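Acetylornithine aminotransferase (Aquifex aeolicus, PDB 2EH6) catalyses the pyridoxal-phosphate-dependent transfer of an amino group from N(2)-acetyl-L-ornithine to 2-oxoglutarate, a step of arginine biosynthesis. Local coordinates at residues L22-E25 / E26-Y30; L159-I162 / D163-Y166; S191-F194 / L195-Q199; L325-E328 / C329-V333. One frame throughout, in Å; residues are numbered along the deposited sequence.

Contact 1. Residues L22-E25 / E26-Y30; sequences LYDE and EGKEY
D24 reaches from the end of strand 21-24 to the returning chain and holds the turn of this beta hairpin together. Its CB rests 3.9 Å from CE1 of Y30. Beyond it, CG stands between the backbone N and the carbonyl carbon (chi1 68°), a torsion that swings the carboxylate in over the turn. OD1 takes N-H groups from the backbone: K28 N at 3.0 Å and, by a weak bond bent to 129°, E26 N. OD2 accepts the hydroxyl of Y30, OH to OD2 2.6 Å, which approaches from above the carboxylate plane, ring and carboxylate being turned 69° against each other. A short acid with two acceptor oxygens therefore suits position 24. The type I turn from D24 to G27 is closed by G27 N giving to D24 O at 2.8 Å, and the positive phi of G27 favours glycine. Farther down the hairpin L22 and Y30 form an antiparallel hydrogen-bonded pair. On the other face of the sheet Y23 and E29 run side by side in a non-hydrogen-bonded pair, Y23 OH giving to the anti lone pair of E29 OE2 at 2.7 Å. F14 of strand 12-18 meets the Y30 ring edge-to-face, and K28 NZ bonds to E338 O. With two backbone N-H groups, one weakly bonded, and one hydroxyl turned to its two oxygens, buried D24 is probably stabilised as the carboxylate anion.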
loop_
_atom_site.group_PDB
_atom_site.type_symbol
_atom_site.label_atom_id
_atom_site.label_comp_id
_atom_site.label_asym_id
_atom_site.label_seq_id
_atom_site.Cartn_x
_atom_site.Cartn_y
_atom_site.Cartn_z
ATOM N N LEU A 22 -18.329 18.310 2.982
ATOM C CA LEU A 22 -18.629 16.915 3.270
ATOM C C LEU A 22 -19.974 16.879 4.000
ATOM O O LEU A 22 -20.329 17.824 4.710
ATOM C CB LEU A 22 -17.544 16.295 4.152
ATOM C CG LEU A 22 -16.287 15.809 3.417
ATOM C CD1 LEU A 22 -15.202 15.431 4.415
ATOM C CD2 LEU A 22 -16.651 14.613 2.551
ATOM N N TYR A 23 -20.719 15.796 3.811
ATOM C CA TYR A 23 -22.022 15.634 4.456
ATOM C C TYR A 23 -22.070 14.313 5.206
ATOM O O TYR A 23 -21.713 13.274 4.652
ATOM C CB TYR A 23 -23.132 15.675 3.402
ATOM C CG TYR A 23 -23.082 16.925 2.565
ATOM C CD1 TYR A 23 -22.163 17.049 1.519
ATOM C CD2 TYR A 23 -23.881 18.024 2.876
ATOM C CE1 TYR A 23 -22.033 18.238 0.812
ATOM C CE2 TYR A 23 -23.760 19.222 2.174
ATOM C CZ TYR A 23 -22.833 19.322 1.148
ATOM O OH TYR A 23 -22.684 20.511 0.474
ATOM N N ASP A 24 -22.499 14.350 6.466
ATOM C CA ASP A 24 -22.577 13.128 7.254
ATOM C C ASP A 24 -23.937 12.442 7.121
ATOM O O ASP A 24 -24.796 12.898 6.369
ATOM C CB ASP A 24 -22.246 13.404 8.731
ATOM C CG ASP A 24 -23.302 14.243 9.439
ATOM O OD1 ASP A 24 -24.410 14.425 8.889
ATOM O OD2 ASP A 24 -23.018 14.708 10.565
ATOM N N GLU A 25 -24.121 11.337 7.842
ATOM C CA GLU A 25 -25.352 10.551 7.781
ATOM C C GLU A 25 -26.619 11.347 8.172
ATOM O O GLU A 25 -27.739 10.967 7.852
ATOM C CB GLU A 25 -25.188 9.330 8.682
ATOM C CG GLU A 25 -24.098 8.374 8.194
ATOM C CD GLU A 25 -24.271 7.031 8.871
ATOM O OE1 GLU A 25 -24.591 7.008 10.052
ATOM O OE2 GLU A 25 -24.046 6.010 8.216
ATOM N N GLU A 26 -26.429 12.451 8.932
ATOM C CA GLU A 26 -27.593 13.269 9.275
ATOM C C GLU A 26 -27.814 14.409 8.274
ATOM O O GLU A 26 -28.659 15.272 8.457
ATOM C CB GLU A 26 -27.423 13.843 10.682
ATOM C CG GLU A 26 -26.967 12.810 11.711
ATOM C CD GLU A 26 -27.942 11.657 11.765
ATOM O OE1 GLU A 26 -29.128 11.876 11.558
ATOM O OE2 GLU A 26 -27.510 10.550 12.093
ATOM N N GLY A 27 -26.977 14.423 7.214
ATOM C CA GLY A 27 -27.127 15.453 6.189
ATOM C C GLY A 27 -26.437 16.760 6.601
ATOM O O GLY A 27 -26.466 17.764 5.903
ATOM N N LYS A 28 -25.799 16.784 7.770
ATOM C CA LYS A 28 -25.171 18.031 8.155
ATOM C C LYS A 28 -23.954 18.296 7.283
ATOM O O LYS A 28 -23.265 17.387 6.837
ATOM C CB LYS A 28 -24.747 17.921 9.622
ATOM C CG LYS A 28 -23.842 19.076 10.052
ATOM C CD LYS A 28 -23.437 18.978 11.524
ATOM C CE LYS A 28 -23.310 20.352 12.192
ATOM N NZ LYS A 28 -22.815 20.192 13.558
ATOM N N GLU A 29 -23.765 19.578 6.993
ATOM C CA GLU A 29 -22.727 20.038 6.078
ATOM C C GLU A 29 -21.476 20.507 6.806
ATOM O O GLU A 29 -21.569 21.188 7.821
ATOM C CB GLU A 29 -23.290 21.177 5.230
ATOM C CG GLU A 29 -22.373 21.675 4.134
ATOM C CD GLU A 29 -23.022 22.779 3.329
ATOM O OE1 GLU A 29 -23.197 23.886 3.878
ATOM O OE2 GLU A 29 -23.366 22.535 2.155
ATOM N N TYR A 30 -20.306 20.141 6.281
ATOM C CA TYR A 30 -19.038 20.537 6.889
ATOM C C TYR A 30 -18.050 21.099 5.868
ATOM O O TYR A 30 -17.868 20.524 4.794
ATOM C CB TYR A 30 -18.362 19.346 7.578
ATOM C CG TYR A 30 -19.198 18.637 8.611
ATOM C CD1 TYR A 30 -20.140 17.680 8.238
ATOM C CD2 TYR A 30 -19.025 18.899 9.970
ATOM C CE1 TYR A 30 -20.882 16.998 9.190
ATOM C CE2 TYR A 30 -19.762 18.224 10.927
ATOM C CZ TYR A 30 -20.685 17.274 10.533
ATOM O OH TYR A 30 -21.396 16.587 11.485
HETATM O O HOH W 1 -24.975 8.803 11.808
#

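Contact 2. Residues L159-I162 / D163-Y166; sequences LNDI and DSVY
D161 caps the N terminus of helix 162-166, its carboxylate taking the amide of S164 three residues on. This N-cap is where the contact is tight. S164 N lies 3.2 Å from D161 OD1, reaching it from well above the carboxylate plane, and it also makes a weak bond to D161 O. The same carbonyl receives the serine hydroxyl: S164 OG gives to D161 O at 2.6 Å, in the carbonyl plane. A chi1 of 67° sets OG between its own backbone N and carbonyl carbon, a torsion that brings OG back to the D161 carbonyl, and K158 N bonds to OG too. Aspartate suits the cap because a short acid can accept an amide of the first turn, which has no carbonyl four residues back within the helix to bond to. The loose, solvent side belongs to exposed D163, whose OD2 stands 4.6 Å from D161 OD1, a like-charge pair that the positive end of the helix dipole probably eases. V165 instead turns inward to A157 and I176 of the neighbouring strands. I162 and Y166, one turn apart, add apolar packing covered by I201 of helix 192-205; their side chains cross at a slant, the isoleucine meeting the tyrosine through CG1, 3.8 Å from ring atom CE2.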
loop_
_atom_site.group_PDB
_atom_site.type_symbol
_atom_site.label_atom_id
_atom_site.label_comp_id
_atom_site.label_asym_id
_atom_site.label_seq_id
_atom_site.Cartn_x
_atom_site.Cartn_y
_atom_site.Cartn_z
ATOM N N LEU A 159 15.902 18.628 13.687
ATOM C CA LEU A 159 15.617 19.563 12.606
ATOM C C LEU A 159 16.214 20.930 12.931
ATOM O O LEU A 159 16.135 21.396 14.067
ATOM C CB LEU A 159 14.106 19.686 12.405
ATOM C CG LEU A 159 13.619 20.216 11.055
ATOM C CD1 LEU A 159 13.839 19.154 9.981
ATOM C CD2 LEU A 159 12.145 20.575 11.149
ATOM N N ASN A 160 16.810 21.556 11.923
ATOM C CA ASN A 160 17.441 22.867 12.059
ATOM C C ASN A 160 18.629 22.860 13.014
ATOM O O ASN A 160 19.024 23.902 13.535
ATOM C CB ASN A 160 16.419 23.913 12.507
ATOM C CG ASN A 160 15.294 24.081 11.510
ATOM O OD1 ASN A 160 15.519 24.054 10.299
ATOM N ND2 ASN A 160 14.081 24.267 12.009
ATOM N N ASP A 161 19.187 21.675 13.238
ATOM C CA ASP A 161 20.345 21.498 14.107
ATOM C C ASP A 161 21.341 20.702 13.275
ATOM O O ASP A 161 21.388 19.475 13.350
ATOM C CB ASP A 161 19.955 20.706 15.358
ATOM C CG ASP A 161 21.099 20.569 16.344
ATOM O OD1 ASP A 161 22.260 20.796 15.943
ATOM O OD2 ASP A 161 20.837 20.223 17.518
ATOM N N ILE A 162 22.132 21.410 12.477
ATOM C CA ILE A 162 23.095 20.769 11.594
ATOM C C ILE A 162 24.170 19.972 12.326
ATOM O O ILE A 162 24.700 19.000 11.791
ATOM C CB ILE A 162 23.763 21.813 10.666
ATOM C CG1 ILE A 162 24.268 21.130 9.394
ATOM C CG2 ILE A 162 24.910 22.504 11.387
ATOM C CD1 ILE A 162 23.161 20.521 8.555
ATOM N N ASP A 163 24.488 20.375 13.553
ATOM C CA ASP A 163 25.501 19.675 14.329
ATOM C C ASP A 163 25.020 18.287 14.736
ATOM O O ASP A 163 25.815 17.350 14.804
ATOM C CB ASP A 163 25.894 20.486 15.571
ATOM C CG ASP A 163 26.685 21.743 15.224
ATOM O OD1 ASP A 163 27.654 21.639 14.442
ATOM O OD2 ASP A 163 26.346 22.831 15.735
ATOM N N SER A 164 23.721 18.152 14.998
ATOM C CA SER A 164 23.166 16.856 15.388
ATOM C C SER A 164 23.303 15.879 14.227
ATOM O O SER A 164 23.351 14.666 14.430
ATOM C CB SER A 164 21.688 16.986 15.787
ATOM O OG SER A 164 20.877 17.320 14.676
ATOM N N VAL A 165 23.366 16.413 13.011
ATOM C CA VAL A 165 23.517 15.581 11.826
ATOM C C VAL A 165 24.958 15.066 11.743
ATOM O O VAL A 165 25.188 13.884 11.492
ATOM C CB VAL A 165 23.183 16.369 10.534
ATOM C CG1 VAL A 165 23.340 15.472 9.319
ATOM C CG2 VAL A 165 21.762 16.911 10.608
ATOM N N TYR A 166 25.924 15.952 11.960
ATOM C CA TYR A 166 27.330 15.560 11.911
ATOM C C TYR A 166 27.653 14.490 12.953
ATOM O O TYR A 166 28.392 13.548 12.676
ATOM C CB TYR A 166 28.237 16.770 12.146
ATOM C CG TYR A 166 28.190 17.816 11.059
ATOM C CD1 TYR A 166 28.580 17.516 9.753
ATOM C CD2 TYR A 166 27.773 19.115 11.340
ATOM C CE1 TYR A 166 28.558 18.488 8.754
ATOM C CE2 TYR A 166 27.747 20.094 10.350
ATOM C CZ TYR A 166 28.141 19.776 9.063
ATOM O OH TYR A 166 28.117 20.751 8.091
#

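Contact 3. Residues S191-F194 / L195-Q199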
loop_
_atom_site.group_PDB
_atom_site.type_symbol
_atom_site.label_atom_id
_atom_site.label_comp_id
_atom_site.label_asym_id
_atom_site.label_seq_id
_atom_site.Cartn_x
_atom_site.Cartn_y
_atom_site.Cartn_z
ATOM N N SER A 191 14.511 25.202 8.174
ATOM C CA SER A 191 14.972 26.513 7.716
ATOM C C SER A 191 15.711 26.435 6.386
ATOM O O SER A 191 16.239 25.386 6.014
ATOM C CB SER A 191 15.901 27.144 8.755
ATOM O OG SER A 191 17.147 26.469 8.789
ATOM N N GLU A 192 15.752 27.553 5.671
ATOM C CA GLU A 192 16.451 27.588 4.395
ATOM C C GLU A 192 17.938 27.368 4.654
ATOM O O GLU A 192 18.616 26.666 3.906
ATOM C CB GLU A 192 16.234 28.934 3.703
ATOM C CG GLU A 192 16.845 29.003 2.313
ATOM C CD GLU A 192 16.503 30.291 1.590
ATOM O OE1 GLU A 192 16.844 31.377 2.107
ATOM O OE2 GLU A 192 15.892 30.216 0.501
ATOM N N ASP A 193 18.437 27.969 5.728
ATOM C CA ASP A 193 19.838 27.829 6.088
ATOM C C ASP A 193 20.157 26.363 6.349
ATOM O O ASP A 193 21.132 25.827 5.823
ATOM C CB ASP A 193 20.149 28.653 7.338
ATOM C CG ASP A 193 21.597 28.520 7.773
ATOM O OD1 ASP A 193 22.492 28.783 6.939
ATOM O OD2 ASP A 193 21.841 28.155 8.945
ATOM N N PHE A 194 19.323 25.720 7.163
ATOM C CA PHE A 194 19.510 24.314 7.501
ATOM C C PHE A 194 19.495 23.422 6.265
ATOM O O PHE A 194 20.376 22.580 6.092
ATOM C CB PHE A 194 18.422 23.851 8.474
ATOM C CG PHE A 194 18.541 22.406 8.872
ATOM C CD1 PHE A 194 19.623 21.968 9.629
ATOM C CD2 PHE A 194 17.577 21.481 8.481
ATOM C CE1 PHE A 194 19.743 20.625 9.993
ATOM C CE2 PHE A 194 17.687 20.142 8.838
ATOM C CZ PHE A 194 18.771 19.711 9.596
ATOM N N LEU A 195 18.492 23.599 5.409
ATOM C CA LEU A 195 18.383 22.793 4.197
ATOM C C LEU A 195 19.576 23.010 3.273
ATOM O O LEU A 195 20.013 22.088 2.579
ATOM C CB LEU A 195 17.081 23.114 3.455
ATOM C CG LEU A 195 15.796 22.732 4.200
ATOM C CD1 LEU A 195 14.590 23.118 3.367
ATOM C CD2 LEU A 195 15.788 21.235 4.491
ATOM N N SER A 196 20.095 24.234 3.263
ATOM C CA SER A 196 21.250 24.572 2.441
ATOM C C SER A 196 22.453 23.759 2.905
ATOM O O SER A 196 23.112 23.092 2.110
ATOM C CB SER A 196 21.564 26.062 2.561
ATOM O OG SER A 196 22.804 26.367 1.945
ATOM N N LYS A 197 22.724 23.814 4.204
ATOM C CA LYS A 197 23.844 23.088 4.779
ATOM C C LYS A 197 23.665 21.587 4.624
ATOM O O LYS A 197 24.628 20.867 4.357
ATOM C CB LYS A 197 23.998 23.437 6.259
ATOM C CG LYS A 197 24.393 24.881 6.519
ATOM C CD LYS A 197 24.483 25.155 8.013
ATOM C CE LYS A 197 24.838 26.607 8.300
ATOM N NZ LYS A 197 24.828 26.880 9.765
ATOM N N LEU A 198 22.433 21.113 4.796
ATOM C CA LEU A 198 22.150 19.687 4.669
ATOM C C LEU A 198 22.459 19.249 3.244
ATOM O O LEU A 198 23.027 18.182 3.022
ATOM C CB LEU A 198 20.682 19.397 5.007
ATOM C CG LEU A 198 20.293 17.927 5.203
ATOM C CD1 LEU A 198 21.102 17.332 6.345
ATOM C CD2 LEU A 198 18.800 17.819 5.511
ATOM N N GLN A 199 22.088 20.080 2.278
ATOM C CA GLN A 199 22.351 19.769 0.880
ATOM C C GLN A 199 23.867 19.704 0.696
ATOM O O GLN A 199 24.386 18.821 0.010
ATOM C CB GLN A 199 21.758 20.854 -0.024
ATOM C CG GLN A 199 22.019 20.644 -1.509
ATOM C CD GLN A 199 21.272 19.451 -2.072
ATOM O OE1 GLN A 199 20.060 19.507 -2.284
ATOM N NE2 GLN A 199 21.992 18.360 -2.309
#
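D193 and K197, one helical turn apart, lean toward each other at a slant on the outer side of their helix. The aspartate CG is anti to the backbone N (chi1 179°), which carries its carboxylate along the helix toward the lysine. K197 is fully extended beyond CG, and its NZ ends 3.3 Å from D193 OD2 in a salt bridge whose hydrogen bond is weak. Its CE comes nearly as close, 3.5 Å from D193 OD1, so the aliphatic end of the lysine lies against the carboxylate as well. Long reach and a charged tip suit lysine to this partly exposed place. These residues open helix 192-205, for which S191 is the N-cap: its OG accepts F194 N at 2.8 Å, and its carbonyl O receives L195 N at 2.9 Å. On the buried side the F194 ring stands obliquely to L198, CE2 lying 4.2 Å from CD2 of the leucine. L195 reaches CD2 to 4.4 Å from F194 CD2. Bulky apolar groups fit here because I178 of strand 173-178 touches all three of these side chains, while I162 packs on F194 from helix 162-166.

Contact 4. Residues L325-E328 / C329-V333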
loop_
_atom_site.group_PDB
_atom_site.type_symbol
_atom_site.label_atom_id
_atom_site.label_comp_id
_atom_site.label_asym_id
_atom_site.label_seq_id
_atom_site.Cartn_x
_atom_site.Cartn_y
_atom_site.Cartn_z
ATOM N N LEU A 325 -1.174 26.280 19.485
ATOM C CA LEU A 325 -1.883 26.865 20.609
ATOM C C LEU A 325 -1.111 26.718 21.911
ATOM O O LEU A 325 -0.108 26.011 21.982
ATOM C CB LEU A 325 -3.262 26.220 20.751
ATOM C CG LEU A 325 -4.146 26.257 19.502
ATOM C CD1 LEU A 325 -5.450 25.533 19.783
ATOM C CD2 LEU A 325 -4.405 27.700 19.093
ATOM N N GLU A 326 -1.597 27.395 22.943
ATOM C CA GLU A 326 -0.971 27.359 24.255
ATOM C C GLU A 326 -1.266 26.032 24.945
ATOM O O GLU A 326 -0.447 25.523 25.712
ATOM C CB GLU A 326 -1.496 28.522 25.099
ATOM C CG GLU A 326 -0.809 28.689 26.440
ATOM C CD GLU A 326 -1.303 29.916 27.189
ATOM O OE1 GLU A 326 -1.159 31.039 26.654
ATOM O OE2 GLU A 326 -1.836 29.757 28.310
ATOM N N ARG A 327 -2.438 25.470 24.665
ATOM C CA ARG A 327 -2.829 24.201 25.269
ATOM C C ARG A 327 -3.273 23.190 24.215
ATOM O O ARG A 327 -3.274 23.486 23.020
ATOM C CB ARG A 327 -3.957 24.429 26.281
ATOM C CG ARG A 327 -5.306 24.763 25.660
ATOM C CD ARG A 327 -6.313 25.185 26.723
ATOM N NE ARG A 327 -7.688 25.120 26.234
ATOM C CZ ARG A 327 -8.343 23.985 25.997
ATOM N NH1 ARG A 327 -7.748 22.817 26.207
ATOM N NH2 ARG A 327 -9.593 24.017 25.550
ATOM N N GLU A 328 -3.650 21.999 24.669
ATOM C CA GLU A 328 -4.092 20.934 23.775
ATOM C C GLU A 328 -5.203 21.393 22.833
ATOM O O GLU A 328 -6.122 22.101 23.245
ATOM C CB GLU A 328 -4.559 19.736 24.602
ATOM C CG GLU A 328 -3.430 19.036 25.340
ATOM C CD GLU A 328 -3.930 18.061 26.386
ATOM O OE1 GLU A 328 -4.832 17.252 26.072
ATOM O OE2 GLU A 328 -3.414 18.097 27.524
ATOM N N CYS A 329 -5.113 20.995 21.565
ATOM C CA CYS A 329 -6.116 21.377 20.579
ATOM C C CYS A 329 -7.218 20.341 20.399
ATOM O O CYS A 329 -8.056 20.457 19.508
ATOM C CB CYS A 329 -5.464 21.683 19.219
ATOM S SG CYS A 329 -4.138 20.594 18.580
ATOM N N LYS A 330 -7.216 19.335 21.264
ATOM C CA LYS A 330 -8.207 18.268 21.227
ATOM C C LYS A 330 -9.651 18.781 21.209
ATOM O O LYS A 330 -10.445 18.396 20.350
ATOM C CB LYS A 330 -8.001 17.345 22.436
ATOM C CG LYS A 330 -9.072 16.282 22.629
ATOM C CD LYS A 330 -8.854 15.511 23.929
ATOM C CE LYS A 330 -9.979 14.515 24.183
ATOM N NZ LYS A 330 -9.830 13.806 25.494
ATOM N N ASP A 331 -9.984 19.656 22.154
ATOM C CA ASP A 331 -11.340 20.189 22.266
ATOM C C ASP A 331 -11.798 21.076 21.113
ATOM O O ASP A 331 -12.967 21.045 20.725
ATOM C CB ASP A 331 -11.492 20.961 23.580
ATOM C CG ASP A 331 -11.043 20.152 24.787
ATOM O OD1 ASP A 331 -11.333 18.936 24.837
ATOM O OD2 ASP A 331 -10.409 20.741 25.690
ATOM N N TYR A 332 -10.885 21.871 20.569
ATOM C CA TYR A 332 -11.232 22.764 19.472
ATOM C C TYR A 332 -11.667 22.011 18.223
ATOM O O TYR A 332 -12.489 22.503 17.450
ATOM C CB TYR A 332 -10.054 23.687 19.179
ATOM C CG TYR A 332 -9.696 24.521 20.386
ATOM C CD1 TYR A 332 -10.556 25.523 20.841
ATOM C CD2 TYR A 332 -8.538 24.264 21.117
ATOM C CE1 TYR A 332 -10.274 26.245 21.996
ATOM C CE2 TYR A 332 -8.248 24.978 22.278
ATOM C CZ TYR A 332 -9.121 25.965 22.710
ATOM O OH TYR A 332 -8.848 26.661 23.864
ATOM N N VAL A 333 -11.126 20.813 18.028
ATOM C CA VAL A 333 -11.500 20.006 16.877
ATOM C C VAL A 333 -12.988 19.683 16.990
ATOM O O VAL A 333 -13.732 19.800 16.019
ATOM C CB VAL A 333 -10.695 18.689 16.821
ATOM C CG1 VAL A 333 -11.172 17.830 15.654
ATOM C CG2 VAL A 333 -9.206 18.999 16.672
HETATM O O HOH W 2 -7.876 20.250 24.473
#
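Y332 overlaps the guanidinium of R327, its CE2 lying 3.5 Å above the guanidinium plane and toward its rim. The two planes are inclined by 47°, so this is a tilted overlap, not a parallel stack. At the far end of the ring R327 NE makes a weak bond to Y332 OH, 3.1 Å long and bent to 122°. The edge of the guanidinium faces D331: NH1 and NH2 both point at OD2, each 3.4 Å away, in a salt bridge of two long, weak bonds. Arginine suits the place because its flat end can offer a face to the tyrosine ring while its N-H edge meets a carboxylate. Water 2 bridges the groups: it accepts from D331 N at 3.2 Å and makes weak bonds to D331 OD2, R327 NH1 and E328 O. Beneath this polar layer L325 crosses Y332 at a slant, its CD1 3.6 Å from ring atom CD2 and 3.9 Å from CB of C329. The apolar leucine thus faces inward, where L351 of strand 350-353 also touches it. Buried C329 is joined by a disulfide to C345, fastening the loop to strand 341-346. The arrangement is a strand-to-helix connection, leading from strand 320-324 into helix 330-338 beside the smaller domain's sheet of this class-III aminotransferase.

From the N terminus, contact 1 closes the hairpin of strands 21-24 and 29-32 in the sheet that also holds strands 320-324 and 341-346. Contact 2 follows strand 154-157, the edge of the other seven-stranded sheet, and contact 3 opens the helix leading to strand 208-212. Contact 4 returns the chain to the first sheet, at the turn into helix 330-338. The four lie in series, none nesting or crossing. Contacts 2 and 3 touch: N160 OD1 lies 2.6 Å from S191 N, a probable hydrogen bond, and F194 packs on the 160-162 backbone. Contact 1 lies across the chain's centre from both, about 8 Å from contact 4 by nearest atoms.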